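Local coordinates for uncharacterized protein orp (Desulfovibrio gigas, PDB 2WFB) that is of unconfirmed function but carries a mixed molybdenum-copper sulphide cluster in its holo form, here absent, and probably acts in metal-cluster biosynthesis, at residues Gly74-Lys79 / Val91-Glu96. Sequence-based numbering, arbitrary orientation.
Sequences GYVGPK and VGQDLE. With PO4 (phosphate ion), chain D; PO4 (phosphate ion), chain B.
Asp94 N donates a nearly straight hydrogen bond (172°) to Gly74 O, 3.0 Å away, arriving in the carbonyl plane on a lone pair. Asn119 ND2 binds the same oxygen, so two donors grip this buried carbonyl. The Gln93 side chain runs beside it. Gln93 CB lies 3.7 Å from Gly74 O and Gln93 CG 3.9 Å from that same atom; CG also approaches Val76 CG1, as does Gln93 CD at 4.1 Å. From CG onward the chain is extended, and it crosses the Val76 side chain at about a right angle, bringing Gln93 NE2 to 3.2 Å from Val76 CG1. That is a close approach between an amide nitrogen and a methyl; the polar partner of NE2 is the carbonyl oxygen of Gly117. CG1 of Val76 stands between its backbone N and carbonyl carbon (chi1 44°), where Val76 CG1 also meets Val91 CG1 at 4.1 Å. Phe81 of helix 78-86 packs on Val76 and Val91, and also touches the Gln93 side chain. Glu96 covers the other end of the contact, its chain bent at chi2. Glu96 OE1 sits 3.3 Å from Gly74 CA, while OE2 approaches the Tyr75 ring obliquely, with the carboxylate and ring planes 31° apart. A water in the ring plane bridges Tyr75 OH and Glu96 OE2, donating to the carboxylate. Beyond the contact, phosphate ions, probably from the crystallisation liquor, accept from Gly77 N and Lys79 N; Gly77 is the N-cap of helix 78-86. The contact thus lies within the beta-alpha-beta unit of strand 68-72, helix 78-86 and the edge strand 90-92, joining the loop that leads into the helix to the turn that leaves the last strand, with C-terminal Asn119 bonded to both segments, only weakly to Asp94, and Gly117 to Gln93.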
loop_
_atom_site.group_PDB
_atom_site.type_symbol
_atom_site.label_atom_id
_atom_site.label_comp_id
_atom_site.label_asym_id
_atom_site.label_seq_id
_atom_site.Cartn_x
_atom_site.Cartn_y
_atom_site.Cartn_z
ATOM N N GLY A 74 2.157 3.003 -6.549
ATOM C CA GLY A 74 2.597 3.890 -7.611
ATOM C C GLY A 74 2.428 5.342 -7.200
ATOM O O GLY A 74 3.407 6.017 -6.881
ATOM N N TYR A 75 1.178 5.807 -7.194
ATOM C CA TYR A 75 0.838 7.216 -6.965
ATOM C C TYR A 75 -0.105 7.353 -5.777
ATOM O O TYR A 75 -1.003 6.516 -5.582
ATOM C CB TYR A 75 0.143 7.811 -8.220
ATOM C CG TYR A 75 1.001 7.739 -9.453
ATOM C CD1 TYR A 75 1.933 8.740 -9.722
ATOM C CD2 TYR A 75 0.925 6.658 -10.316
ATOM C CE1 TYR A 75 2.749 8.687 -10.829
ATOM C CE2 TYR A 75 1.748 6.582 -11.447
ATOM C CZ TYR A 75 2.652 7.614 -11.691
ATOM O OH TYR A 75 3.486 7.587 -12.793
ATOM N N VAL A 76 0.076 8.431 -5.028
ATOM C CA VAL A 76 -0.802 8.786 -3.913
ATOM C C VAL A 76 -0.949 10.313 -3.847
ATOM O O VAL A 76 0.042 11.040 -3.927
ATOM C CB VAL A 76 -0.323 8.133 -2.544
ATOM C CG1 VAL A 76 1.126 8.253 -2.348
ATOM C CG2 VAL A 76 -1.066 8.697 -1.311
ATOM N N GLY A 77 -2.187 10.777 -3.717
ATOM C CA GLY A 77 -2.512 12.204 -3.695
ATOM C C GLY A 77 -2.356 12.793 -2.297
ATOM O O GLY A 77 -2.020 12.063 -1.357
ATOM N N PRO A 78 -2.583 14.114 -2.151
ATOM C CA PRO A 78 -2.278 14.835 -0.893
ATOM C C PRO A 78 -3.049 14.379 0.349
ATOM O O PRO A 78 -2.461 14.211 1.412
ATOM C CB PRO A 78 -2.635 16.283 -1.225
ATOM C CG PRO A 78 -2.479 16.362 -2.718
ATOM C CD PRO A 78 -3.032 15.046 -3.205
ATOM N N LYS A 79 -4.353 14.197 0.227
ATOM C CA LYS A 79 -5.141 13.849 1.393
ATOM C C LYS A 79 -4.872 12.403 1.828
ATOM O O LYS A 79 -4.803 12.108 3.035
ATOM C CB LYS A 79 -6.617 14.137 1.146
ATOM C CG LYS A 79 -6.891 15.654 1.005
ATOM C CD LYS A 79 -8.380 15.971 1.029
ATOM C CE LYS A 79 -8.614 17.494 1.128
ATOM N NZ LYS A 79 -10.076 17.861 1.186
ATOM N N VAL A 91 5.553 5.335 3.303
ATOM C CA VAL A 91 5.085 5.199 1.932
ATOM C C VAL A 91 6.250 5.073 0.974
ATOM O O VAL A 91 7.194 5.860 1.040
ATOM C CB VAL A 91 4.195 6.391 1.520
ATOM C CG1 VAL A 91 3.766 6.267 0.056
ATOM C CG2 VAL A 91 2.957 6.464 2.450
ATOM N N GLY A 92 6.197 4.052 0.124
ATOM C CA GLY A 92 7.142 3.874 -0.986
ATOM C C GLY A 92 6.353 4.144 -2.250
ATOM O O GLY A 92 5.234 3.675 -2.392
ATOM N N GLN A 93 6.909 4.927 -3.152
ATOM C CA GLN A 93 6.198 5.327 -4.378
ATOM C C GLN A 93 6.896 4.791 -5.618
ATOM O O GLN A 93 7.984 4.221 -5.499
ATOM C CB GLN A 93 6.072 6.855 -4.453
ATOM C CG GLN A 93 4.953 7.374 -3.579
ATOM C CD GLN A 93 5.049 8.854 -3.292
ATOM O OE1 GLN A 93 5.986 9.523 -3.710
ATOM N NE2 GLN A 93 4.087 9.367 -2.561
ATOM N N ASP A 94 6.250 4.945 -6.781
ATOM C CA ASP A 94 6.861 4.706 -8.111
ATOM C C ASP A 94 7.191 3.248 -8.358
ATOM O O ASP A 94 8.165 2.934 -9.058
ATOM C CB ASP A 94 8.120 5.575 -8.328
ATOM C CG ASP A 94 7.864 7.076 -8.093
ATOM O OD1 ASP A 94 6.918 7.642 -8.691
ATOM O OD2 ASP A 94 8.623 7.697 -7.298
ATOM N N LEU A 95 6.391 2.353 -7.773
ATOM C CA LEU A 95 6.636 0.914 -7.882
ATOM C C LEU A 95 5.803 0.180 -8.951
ATOM O O LEU A 95 5.812 -1.052 -9.013
ATOM C CB LEU A 95 6.511 0.234 -6.511
ATOM C CG LEU A 95 7.573 0.738 -5.528
ATOM C CD1 LEU A 95 7.147 0.528 -4.102
ATOM C CD2 LEU A 95 8.935 0.095 -5.784
ATOM N N GLU A 96 5.106 0.934 -9.800
ATOM C CA GLU A 96 4.336 0.334 -10.881
ATOM C C GLU A 96 5.283 -0.357 -11.871
ATOM O O GLU A 96 6.429 0.083 -12.093
ATOM C CB GLU A 96 3.410 1.365 -11.549
ATOM C CG GLU A 96 4.113 2.474 -12.347
ATOM C CD GLU A 96 4.574 3.707 -11.535
ATOM O OE1 GLU A 96 4.510 3.756 -10.289
ATOM O OE2 GLU A 96 5.006 4.678 -12.178
HETATM P P PO4 D . -6.273 12.724 -2.756
HETATM O O1 PO4 D . -5.556 11.630 -2.024
HETATM O O2 PO4 D . -5.891 14.033 -2.118
HETATM O O3 PO4 D . -5.934 12.683 -4.232
HETATM O O4 PO4 D . -7.760 12.543 -2.622
HETATM P P PO4 B . -5.650 8.781 -4.167
HETATM O O1 PO4 B . -4.981 7.557 -4.641
HETATM O O2 PO4 B . -4.611 9.669 -3.568
HETATM O O3 PO4 B . -6.330 9.460 -5.302
HETATM O O4 PO4 B . -6.670 8.409 -3.118
HETATM O O HOH W 1 3.509 5.333 -14.744
#